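YARHG domain-containing protein (Legionella pneumophila subsp. pneumophila, PDB 4G2A) is of unknown function but, as a two-domain protein joining a DUF4424 region to a YARHG domain, has been proposed to bind nutrients. Local coordinates at residues Ile62-Pro67 with Val137-Asp142; Gly88-Tyr93 with Ala106-Ile111; Tyr93-Thr98 with Tyr125-Thr130. All coordinates share one frame; numbering follows the deposited sequence.

Strand 60-68 comes first in the chain, and contact 1 closes a long loop from it to strand 136-150; contacts 2 and 3 are both nested inside that loop. Contact 2 joins the loop before strand 95-99 to strand 102-110, which pairs antiparallel with 95-99 as a β-hairpin, by an arginine-carbonyl contact. Contact 3 runs from strand 95-99 to strand 123-131, so its segments alternate with those of contact 2, and the two share Y93. Contacts 1 and 3 lie about 5 Å apart, centre to centre, and form one aromatic core between β-strands 60-68, 95-99, 123-131 and 136-150. Contact 2 is about 14 Å from contact 1 between centres.

Contact 1 of 3, residues Ile62-Pro67 with Val137-Asp142; sequences ISMAFP and VNIHHD. With SO4 (sulfate ion), chain B.
M64 and F66 reach from strand 60-68 to I139 and H141 of strand 136-150, meeting in the interior between two β-strands that are not paired with each other; strands 123-131 and 95-99 contribute W127 and F95 to the same core. At S63 the strand faces elsewhere: S63 N gives a nearly straight hydrogen bond (169°) of 2.7 Å to O4 of a sulfate ion, probably from the crystallisation liquor and also bonded to S17 OG. The next residue, selenomethionine M64, is extended beyond CG, which carries its selenium across the interior. It meets I139 tip to tip, with M64 SE 3.8 Å from CG1 and 4.1 Å from CD1 of I139, while M64 CE lies 4.0 Å from the same I139 CG1. F66 then brings its ring beside the imidazole of H141. F66 CD1 lies 3.8 Å from H141 CE1 and 3.9 Å from H141 ND1, and the ring planes meet at 80° in an oblique approach. F95 stacks on F66 and meets H141 edge-to-face. The chemistry across the segments is therefore selenium against aliphatic carbon and phenyl against imidazole, so dispersion and shape carry the contact; backbone hydrogen bonds of strand 60-68 go elsewhere, M64 with W127 and F66 with Y125.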
ATOM      1  N   ILE A  62     -17.775  17.280  19.854  1.00 43.59           N
ATOM      2  CA  ILE A  62     -17.733  15.836  19.623  1.00 42.36           C
ATOM      3  C   ILE A  62     -16.299  15.315  19.771  1.00 44.99           C
ATOM      4  O   ILE A  62     -15.321  16.045  19.595  1.00 45.18           O
ATOM      5  CB  ILE A  62     -18.356  15.398  18.247  1.00 44.78           C
ATOM      6  CG1 ILE A  62     -17.453  15.726  17.033  1.00 44.27           C
ATOM      7  CG2 ILE A  62     -19.796  15.890  18.040  1.00 45.26           C
ATOM      8  CD1 ILE A  62     -17.427  14.640  15.973  1.00 46.89           C
ATOM      9  N   SER A  63     -16.197  14.045  20.099  1.00 39.77           N
ATOM     10  CA  SER A  63     -14.942  13.341  20.190  1.00 38.08           C
ATOM     11  C   SER A  63     -14.769  12.542  18.878  1.00 39.22           C
ATOM     12  O   SER A  63     -15.695  11.855  18.425  1.00 38.84           O
ATOM     13  CB  SER A  63     -14.926  12.449  21.432  1.00 42.32           C
ATOM     14  OG  SER A  63     -13.630  11.937  21.699  1.00 54.00           O
HETATM   15  N   MSE A  64     -13.634  12.732  18.217  1.00 33.89           N
HETATM   16  CA  MSE A  64     -13.297  12.038  16.980  1.00 31.48           C
HETATM   17  C   MSE A  64     -12.237  11.027  17.274  1.00 34.33           C
HETATM   18  O   MSE A  64     -11.405  11.263  18.149  1.00 33.58           O
HETATM   19  CB  MSE A  64     -12.786  13.010  15.924  1.00 33.25           C
HETATM   20  CG  MSE A  64     -13.854  13.792  15.238  1.00 40.29           C
HETATM   21 SE   MSE A  64     -13.118  14.559  13.611  0.75 46.86          SE
HETATM   22  CE  MSE A  64     -14.585  15.800  13.252  1.00 43.68           C
ATOM     23  N   ALA A  65     -12.226   9.918  16.518  1.00 30.64           N
ATOM     24  CA  ALA A  65     -11.236   8.868  16.707  1.00 28.77           C
ATOM     25  C   ALA A  65     -10.634   8.413  15.401  1.00 31.76           C
ATOM     26  O   ALA A  65     -11.350   8.304  14.393  1.00 30.21           O
ATOM     27  CB  ALA A  65     -11.867   7.684  17.415  1.00 29.21           C
ATOM     28  N   PHE A  66      -9.304   8.137  15.425  1.00 28.19           N
ATOM     29  CA  PHE A  66      -8.560   7.544  14.312  1.00 26.58           C
ATOM     30  C   PHE A  66      -8.282   6.083  14.690  1.00 28.45           C
ATOM     31  O   PHE A  66      -7.406   5.865  15.514  1.00 26.21           O
ATOM     32  CB  PHE A  66      -7.255   8.300  13.973  1.00 27.71           C
ATOM     33  CG  PHE A  66      -6.319   7.530  13.049  1.00 27.76           C
ATOM     34  CD1 PHE A  66      -6.515   7.531  11.671  1.00 28.77           C
ATOM     35  CD2 PHE A  66      -5.234   6.825  13.556  1.00 28.26           C
ATOM     36  CE1 PHE A  66      -5.630   6.857  10.818  1.00 27.35           C
ATOM     37  CE2 PHE A  66      -4.359   6.140  12.699  1.00 29.06           C
ATOM     38  CZ  PHE A  66      -4.561   6.171  11.337  1.00 25.66           C
ATOM     39  N   PRO A  67      -9.028   5.083  14.138  1.00 26.02           N
ATOM     40  CA  PRO A  67      -8.765   3.678  14.493  1.00 25.53           C
ATOM     41  C   PRO A  67      -7.556   3.122  13.769  1.00 28.92           C
ATOM     42  O   PRO A  67      -7.241   3.553  12.662  1.00 30.15           O
ATOM     43  CB  PRO A  67     -10.037   2.946  14.061  1.00 27.98           C
ATOM     44  CG  PRO A  67     -10.898   3.955  13.400  1.00 33.15           C
ATOM     45  CD  PRO A  67     -10.098   5.175  13.133  1.00 28.56           C
ATOM     46  N   VAL A 137     -15.228  22.420   9.976  1.00 34.71           N
ATOM     47  CA  VAL A 137     -13.995  22.185  10.729  1.00 34.23           C
ATOM     48  C   VAL A 137     -13.066  21.399   9.826  1.00 37.63           C
ATOM     49  O   VAL A 137     -13.492  20.445   9.173  1.00 36.38           O
ATOM     50  CB  VAL A 137     -14.238  21.511  12.118  1.00 37.19           C
ATOM     51  CG1 VAL A 137     -12.958  20.946  12.722  1.00 35.74           C
ATOM     52  CG2 VAL A 137     -14.884  22.500  13.085  1.00 38.45           C
ATOM     53  N   ASN A 138     -11.812  21.850   9.743  1.00 34.61           N
ATOM     54  CA  ASN A 138     -10.776  21.177   8.968  1.00 33.14           C
ATOM     55  C   ASN A 138     -10.017  20.189   9.865  1.00 36.79           C
ATOM     56  O   ASN A 138      -9.582  20.559  10.964  1.00 36.75           O
ATOM     57  CB  ASN A 138      -9.813  22.187   8.364  1.00 29.18           C
ATOM     58  CG  ASN A 138      -9.012  21.583   7.240  1.00 39.90           C
ATOM     59  OD1 ASN A 138      -9.497  21.455   6.122  1.00 32.66           O
ATOM     60  ND2 ASN A 138      -7.793  21.149   7.522  1.00 26.67           N
ATOM     61  N   ILE A 139      -9.903  18.927   9.414  1.00 31.93           N
ATOM     62  CA  ILE A 139      -9.155  17.886  10.113  1.00 30.43           C
ATOM     63  C   ILE A 139      -8.037  17.459   9.190  1.00 32.55           C
ATOM     64  O   ILE A 139      -8.277  17.233   8.012  1.00 31.48           O
ATOM     65  CB  ILE A 139     -10.027  16.671  10.624  1.00 32.58           C
ATOM     66  CG1 ILE A 139     -11.153  17.115  11.632  1.00 33.20           C
ATOM     67  CG2 ILE A 139      -9.149  15.538  11.231  1.00 30.44           C
ATOM     68  CD1 ILE A 139     -10.705  17.819  12.951  1.00 35.92           C
ATOM     69  N   HIS A 140      -6.810  17.396   9.716  1.00 29.47           N
ATOM     70  CA  HIS A 140      -5.636  16.941   8.977  1.00 27.78           C
ATOM     71  C   HIS A 140      -4.896  15.854   9.755  1.00 29.30           C
ATOM     72  O   HIS A 140      -4.686  15.982  10.957  1.00 28.74           O
ATOM     73  CB  HIS A 140      -4.678  18.091   8.619  1.00 29.03           C
ATOM     74  CG  HIS A 140      -3.552  17.649   7.732  1.00 31.61           C
ATOM     75  ND1 HIS A 140      -2.316  17.325   8.246  1.00 33.40           N
ATOM     76  CD2 HIS A 140      -3.539  17.432   6.400  1.00 33.15           C
ATOM     77  CE1 HIS A 140      -1.581  16.953   7.210  1.00 32.71           C
ATOM     78  NE2 HIS A 140      -2.276  16.993   6.080  1.00 32.90           N
ATOM     79  N   HIS A 141      -4.527  14.784   9.044  1.00 25.23           N
ATOM     80  CA  HIS A 141      -3.772  13.637   9.517  1.00 24.04           C
ATOM     81  C   HIS A 141      -2.440  13.558   8.792  1.00 28.80           C
ATOM     82  O   HIS A 141      -2.343  13.857   7.596  1.00 28.35           O
ATOM     83  CB  HIS A 141      -4.543  12.332   9.284  1.00 23.35           C
ATOM     84  CG  HIS A 141      -5.699  12.106  10.195  1.00 26.90           C
ATOM     85  ND1 HIS A 141      -6.553  11.028  10.016  1.00 28.42           N
ATOM     86  CD2 HIS A 141      -6.133  12.830  11.253  1.00 29.76           C
ATOM     87  CE1 HIS A 141      -7.461  11.124  10.971  1.00 27.81           C
ATOM     88  NE2 HIS A 141      -7.248  12.195  11.738  1.00 29.05           N
ATOM     89  N   ASP A 142      -1.415  13.153   9.526  1.00 25.44           N
ATOM     90  CA  ASP A 142      -0.064  12.940   9.019  1.00 26.19           C
ATOM     91  C   ASP A 142       0.489  11.790   9.839  1.00 30.67           C
ATOM     92  O   ASP A 142       0.502  11.866  11.065  1.00 31.80           O
ATOM     93  CB  ASP A 142       0.798  14.224   9.105  1.00 28.86           C
ATOM     94  CG  ASP A 142       2.258  14.112   8.694  1.00 44.41           C
ATOM     95  OD1 ASP A 142       2.683  13.011   8.286  1.00 43.21           O
ATOM     96  OD2 ASP A 142       2.990  15.118   8.823  1.00 58.84           O
TER
HETATM   97  S   SO4 B 401     -18.942  12.470  21.942  0.60 75.12           S
HETATM   98  O1  SO4 B 401     -18.467  11.353  22.764  0.60 75.32           O
HETATM   99  O2  SO4 B 401     -20.383  12.358  21.708  0.60 75.06           O
HETATM  100  O3  SO4 B 401     -18.662  13.737  22.624  0.60 75.39           O
HETATM  101  O4  SO4 B 401     -18.250  12.435  20.666  0.60 74.60           O

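Contact 2 of 3, residues Gly88-Tyr93 with Ala106-Ile111; sequences GQALVY and AQRGNI
R108 spans the gap from the β-hairpin 95-99/102-110 to G88, forking its two terminal nitrogens onto one loop carbonyl. The hairpin's return strand carries the arginine, and the loop 88-93 leads into the hairpin's first strand. The CB of R108 points toward the loop, and CB and CG both rest on the ring of Y125 in the adjoining strand 123-131. From here the chain runs straight out through CD to NE, with chi1 at 176° and the next two torsions close to 180° as well, and this full extension is what takes the guanidinium as far as the loop. R108 CZ lies 3.4 Å from G88 O, which sits at the guanidinium edge, somewhat tilted from its plane. R108 NH2 gives the stronger bond to G88 O, 2.9 Å long and bent at the hydrogen (138°). Seen from the acceptor, this donor stands well out beyond the carbonyl oxygen, at a C=O...N angle of 155°, and is tilted from the carbonyl plane. R108 NH1 gives a weak second bond to G88 O, 3.1 Å long and similarly bent. One oxygen between two donors cannot lie straight on both, hence the bends. Backbone hydrogen bonds of G88 and Q89 with N71 probably steady the carbonyl. D123 provides a long, weak ion pair to NH2, so that nitrogen has a partner of opposite charge besides the loop. Near the other nitrogen, Q89 CA lies 4.2 Å from R108 NH1, at the edge of the guanidinium. Beyond it comes A90, whose CB points toward the hairpin and whose backbone N ends 3.8 Å from R108 NH1.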
ATOM      1  N   GLY A  88       1.339  -4.974  21.024  1.00 28.57           N
ATOM      2  CA  GLY A  88       0.553  -3.899  21.598  1.00 29.89           C
ATOM      3  C   GLY A  88       0.752  -2.545  20.964  1.00 34.60           C
ATOM      4  O   GLY A  88      -0.002  -1.620  21.266  1.00 35.34           O
ATOM      5  N   GLN A  89       1.772  -2.407  20.117  1.00 30.81           N
ATOM      6  CA  GLN A  89       2.059  -1.145  19.438  1.00 30.53           C
ATOM      7  C   GLN A  89       1.277  -0.984  18.143  1.00 33.54           C
ATOM      8  O   GLN A  89       1.019  -1.973  17.424  1.00 30.86           O
ATOM      9  CB  GLN A  89       3.548  -1.014  19.145  1.00 31.99           C
ATOM     10  CG  GLN A  89       4.257  -0.234  20.225  1.00 46.39           C
ATOM     11  CD  GLN A  89       5.635  -0.747  20.330  1.00 56.21           C
ATOM     12  OE1 GLN A  89       5.918  -1.651  21.117  1.00 58.80           O
ATOM     13  NE2 GLN A  89       6.498  -0.246  19.470  1.00 43.22           N
ATOM     14  N   ALA A  90       0.925   0.288  17.848  1.00 29.24           N
ATOM     15  CA  ALA A  90       0.202   0.688  16.646  1.00 27.12           C
ATOM     16  C   ALA A  90       1.042   0.426  15.408  1.00 30.61           C
ATOM     17  O   ALA A  90       2.272   0.562  15.448  1.00 30.05           O
ATOM     18  CB  ALA A  90      -0.141   2.163  16.724  1.00 27.45           C
ATOM     19  N   LEU A  91       0.381   0.074  14.301  1.00 26.27           N
ATOM     20  CA  LEU A  91       1.087  -0.136  13.036  1.00 25.27           C
ATOM     21  C   LEU A  91       0.982   1.169  12.210  1.00 31.52           C
ATOM     22  O   LEU A  91       0.951   1.160  10.982  1.00 32.65           O
ATOM     23  CB  LEU A  91       0.550  -1.386  12.297  1.00 23.90           C
ATOM     24  CG  LEU A  91       0.741  -2.758  13.024  1.00 26.67           C
ATOM     25  CD1 LEU A  91       0.167  -3.880  12.201  1.00 26.36           C
ATOM     26  CD2 LEU A  91       2.184  -3.057  13.289  1.00 26.10           C
ATOM     27  N   VAL A  92       0.975   2.291  12.945  1.00 27.83           N
ATOM     28  CA  VAL A  92       0.899   3.692  12.542  1.00 27.80           C
ATOM     29  C   VAL A  92       2.040   4.392  13.287  1.00 29.62           C
ATOM     30  O   VAL A  92       2.271   4.125  14.459  1.00 29.22           O
ATOM     31  CB  VAL A  92      -0.525   4.295  12.845  1.00 32.61           C
ATOM     32  CG1 VAL A  92      -0.518   5.820  12.853  1.00 32.52           C
ATOM     33  CG2 VAL A  92      -1.549   3.785  11.850  1.00 32.06           C
ATOM     34  N   TYR A  93       2.785   5.248  12.590  1.00 25.99           N
ATOM     35  CA  TYR A  93       3.949   5.894  13.164  1.00 25.28           C
ATOM     36  C   TYR A  93       3.846   7.381  13.052  1.00 31.42           C
ATOM     37  O   TYR A  93       3.508   7.895  11.986  1.00 32.14           O
ATOM     38  CB  TYR A  93       5.230   5.388  12.450  1.00 24.48           C
ATOM     39  CG  TYR A  93       5.340   3.888  12.492  1.00 24.33           C
ATOM     40  CD1 TYR A  93       5.780   3.235  13.639  1.00 26.82           C
ATOM     41  CD2 TYR A  93       4.905   3.108  11.426  1.00 23.91           C
ATOM     42  CE1 TYR A  93       5.822   1.846  13.710  1.00 27.22           C
ATOM     43  CE2 TYR A  93       4.915   1.716  11.499  1.00 24.50           C
ATOM     44  CZ  TYR A  93       5.391   1.092  12.639  1.00 32.06           C
ATOM     45  OH  TYR A  93       5.421  -0.273  12.730  1.00 34.91           O
ATOM     46  N   ALA A 106      -3.499  13.948  20.945  1.00 40.21           N
ATOM     47  CA  ALA A 106      -4.316  12.788  20.597  1.00 38.67           C
ATOM     48  C   ALA A 106      -4.064  11.747  21.654  1.00 42.36           C
ATOM     49  O   ALA A 106      -2.899  11.377  21.870  1.00 44.27           O
ATOM     50  CB  ALA A 106      -3.949  12.276  19.212  1.00 38.07           C
ATOM     51  N   GLN A 107      -5.131  11.295  22.342  1.00 35.59           N
ATOM     52  CA  GLN A 107      -5.017  10.319  23.425  0.50 34.44           C
ATOM     53  C   GLN A 107      -5.391   8.907  22.940  1.00 36.02           C
ATOM     54  O   GLN A 107      -6.471   8.715  22.370  1.00 32.75           O
ATOM     55  CB  GLN A 107      -5.897  10.746  24.615  0.50 36.32           C
ATOM     56  CG  GLN A 107      -5.384  10.264  25.967  0.50 47.18           C
ATOM     57  CD  GLN A 107      -6.483   9.981  26.970  0.50 61.06           C
ATOM     58  OE1 GLN A 107      -7.370  10.807  27.231  0.50 58.37           O
ATOM     59  NE2 GLN A 107      -6.426   8.810  27.585  0.50 44.73           N
ATOM     60  N   ARG A 108      -4.496   7.922  23.158  1.00 33.38           N
ATOM     61  CA  ARG A 108      -4.755   6.534  22.774  1.00 32.91           C
ATOM     62  C   ARG A 108      -5.758   5.925  23.745  1.00 36.92           C
ATOM     63  O   ARG A 108      -5.701   6.178  24.955  1.00 36.63           O
ATOM     64  CB  ARG A 108      -3.466   5.681  22.718  1.00 34.08           C
ATOM     65  CG  ARG A 108      -3.758   4.208  22.408  1.00 38.30           C
ATOM     66  CD  ARG A 108      -2.549   3.379  22.080  1.00 40.24           C
ATOM     67  NE  ARG A 108      -2.935   1.976  21.926  1.00 39.93           N
ATOM     68  CZ  ARG A 108      -2.142   1.025  21.448  1.00 48.50           C
ATOM     69  NH1 ARG A 108      -0.906   1.314  21.057  1.00 34.13           N
ATOM     70  NH2 ARG A 108      -2.581  -0.223  21.346  1.00 30.35           N
ATOM     71  N   GLY A 109      -6.684   5.159  23.186  1.00 32.53           N
ATOM     72  CA  GLY A 109      -7.724   4.497  23.947  1.00 32.32           C
ATOM     73  C   GLY A 109      -8.356   3.379  23.166  1.00 36.08           C
ATOM     74  O   GLY A 109      -7.931   3.070  22.048  1.00 34.58           O
ATOM     75  N   ASN A 110      -9.375   2.767  23.763  1.00 34.61           N
ATOM     76  CA  ASN A 110     -10.103   1.673  23.148  1.00 33.98           C
ATOM     77  C   ASN A 110     -11.381   2.155  22.519  1.00 37.03           C
ATOM     78  O   ASN A 110     -11.993   3.114  22.987  1.00 35.61           O
ATOM     79  CB  ASN A 110     -10.385   0.572  24.161  1.00 37.20           C
ATOM     80  CG  ASN A 110      -9.147  -0.203  24.464  1.00 56.45           C
ATOM     81  OD1 ASN A 110      -8.526  -0.016  25.498  1.00 54.62           O
ATOM     82  ND2 ASN A 110      -8.675  -0.978  23.498  1.00 50.32           N
ATOM     83  N   ILE A 111     -11.779   1.469  21.439  1.00 33.53           N
ATOM     84  CA  ILE A 111     -12.988   1.740  20.685  1.00 32.43           C
ATOM     85  C   ILE A 111     -13.675   0.406  20.424  1.00 36.70           C
ATOM     86  O   ILE A 111     -13.011  -0.621  20.283  1.00 35.00           O
ATOM     87  CB  ILE A 111     -12.688   2.562  19.393  1.00 34.50           C
ATOM     88  CG1 ILE A 111     -13.953   3.233  18.862  1.00 35.96           C
ATOM     89  CG2 ILE A 111     -11.985   1.747  18.289  1.00 33.44           C
ATOM     90  CD1 ILE A 111     -13.744   4.657  18.527  1.00 46.49           C
TER

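Contact 3 of 3, residues Tyr93-Thr98 with Tyr125-Thr130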
ATOM      1  N   TYR A  93       2.785   5.248  12.590  1.00 25.99           N
ATOM      2  CA  TYR A  93       3.949   5.894  13.164  1.00 25.28           C
ATOM      3  C   TYR A  93       3.846   7.381  13.052  1.00 31.42           C
ATOM      4  O   TYR A  93       3.508   7.895  11.986  1.00 32.14           O
ATOM      5  CB  TYR A  93       5.230   5.388  12.450  1.00 24.48           C
ATOM      6  CG  TYR A  93       5.340   3.888  12.492  1.00 24.33           C
ATOM      7  CD1 TYR A  93       5.780   3.235  13.639  1.00 26.82           C
ATOM      8  CD2 TYR A  93       4.905   3.108  11.426  1.00 23.91           C
ATOM      9  CE1 TYR A  93       5.822   1.846  13.710  1.00 27.22           C
ATOM     10  CE2 TYR A  93       4.915   1.716  11.499  1.00 24.50           C
ATOM     11  CZ  TYR A  93       5.391   1.092  12.639  1.00 32.06           C
ATOM     12  OH  TYR A  93       5.421  -0.273  12.730  1.00 34.91           O
ATOM     13  N   ASP A  94       4.190   8.071  14.147  1.00 29.81           N
ATOM     14  CA  ASP A  94       4.279   9.533  14.260  1.00 30.67           C
ATOM     15  C   ASP A  94       2.989  10.193  13.796  1.00 34.62           C
ATOM     16  O   ASP A  94       2.998  11.093  12.954  1.00 36.45           O
ATOM     17  CB  ASP A  94       5.509  10.083  13.491  1.00 32.85           C
ATOM     18  CG  ASP A  94       6.813   9.388  13.864  1.00 48.69           C
ATOM     19  OD1 ASP A  94       7.183   9.414  15.065  1.00 51.55           O
ATOM     20  OD2 ASP A  94       7.449   8.793  12.964  1.00 52.87           O
ATOM     21  N   PHE A  95       1.875   9.700  14.325  1.00 29.14           N
ATOM     22  CA  PHE A  95       0.555  10.239  14.058  1.00 27.35           C
ATOM     23  C   PHE A  95       0.463  11.639  14.618  1.00 34.50           C
ATOM     24  O   PHE A  95       0.719  11.862  15.805  1.00 35.63           O
ATOM     25  CB  PHE A  95      -0.528   9.350  14.671  1.00 27.16           C
ATOM     26  CG  PHE A  95      -1.923   9.874  14.440  1.00 27.43           C
ATOM     27  CD1 PHE A  95      -2.581   9.642  13.231  1.00 28.73           C
ATOM     28  CD2 PHE A  95      -2.586  10.599  15.430  1.00 28.34           C
ATOM     29  CE1 PHE A  95      -3.872  10.138  13.009  1.00 28.81           C
ATOM     30  CE2 PHE A  95      -3.886  11.073  15.217  1.00 31.28           C
ATOM     31  CZ  PHE A  95      -4.520  10.840  14.006  1.00 28.57           C
ATOM     32  N   LEU A  96       0.126  12.583  13.742  1.00 32.02           N
ATOM     33  CA  LEU A  96      -0.090  13.979  14.059  1.00 32.49           C
ATOM     34  C   LEU A  96      -1.449  14.397  13.513  1.00 36.35           C
ATOM     35  O   LEU A  96      -1.721  14.161  12.333  1.00 36.13           O
ATOM     36  CB  LEU A  96       1.018  14.874  13.461  1.00 33.05           C
ATOM     37  CG  LEU A  96       2.465  14.634  13.877  1.00 37.17           C
ATOM     38  CD1 LEU A  96       3.387  15.468  13.016  1.00 37.83           C
ATOM     39  CD2 LEU A  96       2.687  14.924  15.374  1.00 36.91           C
ATOM     40  N   VAL A  97      -2.293  15.018  14.365  1.00 31.69           N
ATOM     41  CA  VAL A  97      -3.605  15.541  13.996  1.00 30.33           C
ATOM     42  C   VAL A  97      -3.664  17.037  14.336  1.00 35.19           C
ATOM     43  O   VAL A  97      -3.193  17.465  15.402  1.00 34.83           O
ATOM     44  CB  VAL A  97      -4.805  14.736  14.595  1.00 33.87           C
ATOM     45  CG1 VAL A  97      -4.679  14.526  16.105  1.00 33.89           C
ATOM     46  CG2 VAL A  97      -6.153  15.355  14.229  1.00 33.52           C
ATOM     47  N   THR A  98      -4.189  17.829  13.374  1.00 31.59           N
ATOM     48  CA  THR A  98      -4.437  19.262  13.509  1.00 31.23           C
ATOM     49  C   THR A  98      -5.945  19.506  13.337  1.00 33.24           C
ATOM     50  O   THR A  98      -6.575  18.921  12.449  1.00 31.28           O
ATOM     51  CB  THR A  98      -3.602  20.123  12.532  1.00 38.30           C
ATOM     52  OG1 THR A  98      -4.126  20.014  11.213  1.00 39.51           O
ATOM     53  CG2 THR A  98      -2.115  19.792  12.548  1.00 35.34           C
ATOM     54  N   TYR A 125      -6.859   6.697  18.290  1.00 25.28           N
ATOM     55  CA  TYR A 125      -6.362   7.968  18.837  1.00 25.17           C
ATOM     56  C   TYR A 125      -7.550   8.901  18.877  1.00 30.26           C
ATOM     57  O   TYR A 125      -8.268   8.991  17.887  1.00 28.54           O
ATOM     58  CB  TYR A 125      -5.208   8.564  18.014  1.00 25.07           C
ATOM     59  CG  TYR A 125      -3.954   7.719  18.000  1.00 25.99           C
ATOM     60  CD1 TYR A 125      -3.373   7.272  19.185  1.00 28.32           C
ATOM     61  CD2 TYR A 125      -3.319   7.403  16.804  1.00 25.98           C
ATOM     62  CE1 TYR A 125      -2.215   6.492  19.175  1.00 28.45           C
ATOM     63  CE2 TYR A 125      -2.160   6.623  16.783  1.00 26.01           C
ATOM     64  CZ  TYR A 125      -1.610   6.176  17.971  1.00 31.93           C
ATOM     65  OH  TYR A 125      -0.493   5.375  17.947  1.00 35.61           O
ATOM     66  N   PHE A 126      -7.806   9.538  20.020  1.00 29.75           N
ATOM     67  CA  PHE A 126      -8.978  10.405  20.215  1.00 29.97           C
ATOM     68  C   PHE A 126      -8.602  11.870  20.381  1.00 37.02           C
ATOM     69  O   PHE A 126      -7.555  12.191  20.943  1.00 37.98           O
ATOM     70  CB  PHE A 126      -9.775   9.952  21.457  1.00 31.43           C
ATOM     71  CG  PHE A 126     -10.413   8.581  21.374  1.00 32.45           C
ATOM     72  CD1 PHE A 126      -9.675   7.433  21.658  1.00 34.87           C
ATOM     73  CD2 PHE A 126     -11.766   8.442  21.084  1.00 35.15           C
ATOM     74  CE1 PHE A 126     -10.259   6.166  21.576  1.00 35.35           C
ATOM     75  CE2 PHE A 126     -12.360   7.173  21.033  1.00 38.18           C
ATOM     76  CZ  PHE A 126     -11.602   6.043  21.282  1.00 35.66           C
ATOM     77  N   TRP A 127      -9.489  12.764  19.928  1.00 34.44           N
ATOM     78  CA  TRP A 127      -9.330  14.211  20.061  1.00 34.54           C
ATOM     79  C   TRP A 127     -10.717  14.886  20.068  1.00 41.05           C
ATOM     80  O   TRP A 127     -11.682  14.337  19.525  1.00 39.13           O
ATOM     81  CB  TRP A 127      -8.414  14.781  18.946  1.00 31.79           C
ATOM     82  CG  TRP A 127      -8.966  14.664  17.550  1.00 31.18           C
ATOM     83  CD1 TRP A 127      -9.668  15.614  16.867  1.00 34.28           C
ATOM     84  CD2 TRP A 127      -8.794  13.568  16.643  1.00 29.57           C
ATOM     85  NE1 TRP A 127     -10.017  15.145  15.625  1.00 32.68           N
ATOM     86  CE2 TRP A 127      -9.466  13.904  15.446  1.00 33.08           C
ATOM     87  CE3 TRP A 127      -8.151  12.320  16.730  1.00 29.86           C
ATOM     88  CZ2 TRP A 127      -9.527  13.033  14.347  1.00 31.38           C
ATOM     89  CZ3 TRP A 127      -8.221  11.459  15.647  1.00 30.36           C
ATOM     90  CH2 TRP A 127      -8.904  11.820  14.471  1.00 30.74           C
ATOM     91  N   LYS A 128     -10.814  16.070  20.690  1.00 41.15           N
ATOM     92  CA  LYS A 128     -12.071  16.820  20.733  1.00 42.03           C
ATOM     93  C   LYS A 128     -12.128  17.781  19.574  1.00 45.87           C
ATOM     94  O   LYS A 128     -11.089  18.265  19.116  1.00 44.31           O
ATOM     95  CB  LYS A 128     -12.250  17.585  22.062  1.00 45.81           C
ATOM     96  CG  LYS A 128     -12.330  16.701  23.305  1.00 62.50           C
ATOM     97  CD  LYS A 128     -13.692  16.004  23.503  1.00 69.00           C
ATOM     98  CE  LYS A 128     -13.604  14.852  24.481  1.00 70.95           C
ATOM     99  NZ  LYS A 128     -13.098  15.274  25.822  1.00 77.86           N
ATOM    100  N   THR A 129     -13.345  18.024  19.068  1.00 43.77           N
ATOM    101  CA  THR A 129     -13.605  18.966  17.974  1.00 43.37           C
ATOM    102  C   THR A 129     -14.877  19.753  18.325  1.00 45.21           C
ATOM    103  O   THR A 129     -15.931  19.155  18.546  1.00 44.09           O
ATOM    104  CB  THR A 129     -13.705  18.273  16.599  1.00 52.32           C
ATOM    105  OG1 THR A 129     -14.918  17.533  16.534  1.00 60.43           O
ATOM    106  CG2 THR A 129     -12.541  17.354  16.297  1.00 45.21           C
ATOM    107  N   THR A 130     -14.759  21.080  18.411  1.00 41.55           N
ATOM    108  CA  THR A 130     -15.887  21.958  18.690  1.00 42.02           C
ATOM    109  C   THR A 130     -16.289  22.622  17.383  1.00 45.04           C
ATOM    110  O   THR A 130     -15.453  23.174  16.659  1.00 45.28           O
ATOM    111  CB  THR A 130     -15.585  22.970  19.825  1.00 48.30           C
ATOM    112  OG1 THR A 130     -15.234  22.243  21.009  1.00 51.45           O
ATOM    113  CG2 THR A 130     -16.784  23.852  20.155  1.00 46.08           C
TER
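F95 holds CG opposite its backbone N (chi1 179°), while Y125 turns CG beside its own N; together these settings bring the two rings alongside each other. W127 instead has its CG between backbone N and carbonyl carbon, which sets the indole broadside to V97. The F95 and Y125 rings are near parallel, 26° apart, but slid so far that they barely overlap, with centroids 5.1 Å apart. Y125 CD2 stands over one face of the F95 ring, toward the rim, at 3.6 Å from F95 CD2. At the far end of F95, CZ comes within 4.1 Å of W127 CZ3, where the two side chains cross at about a right angle. V97 completes the set by a CH-pi contact: its CG2 lies 4.0 Å from the centroid of the five-membered ring of W127, only 17° off the normal, and 3.8 Å from W127 CE2. The two strands run almost parallel, their axes 9.5 Å apart at the closest, because strand 102-110 sits between them, antiparallel to both; F95 and V97 point their CB atoms toward the strand of Y125 and W127, consistent with a curved, perhaps barrel-like strand array. Strand 136-150 flanks 95-99 on its other side and strand 60-68 flanks 123-131.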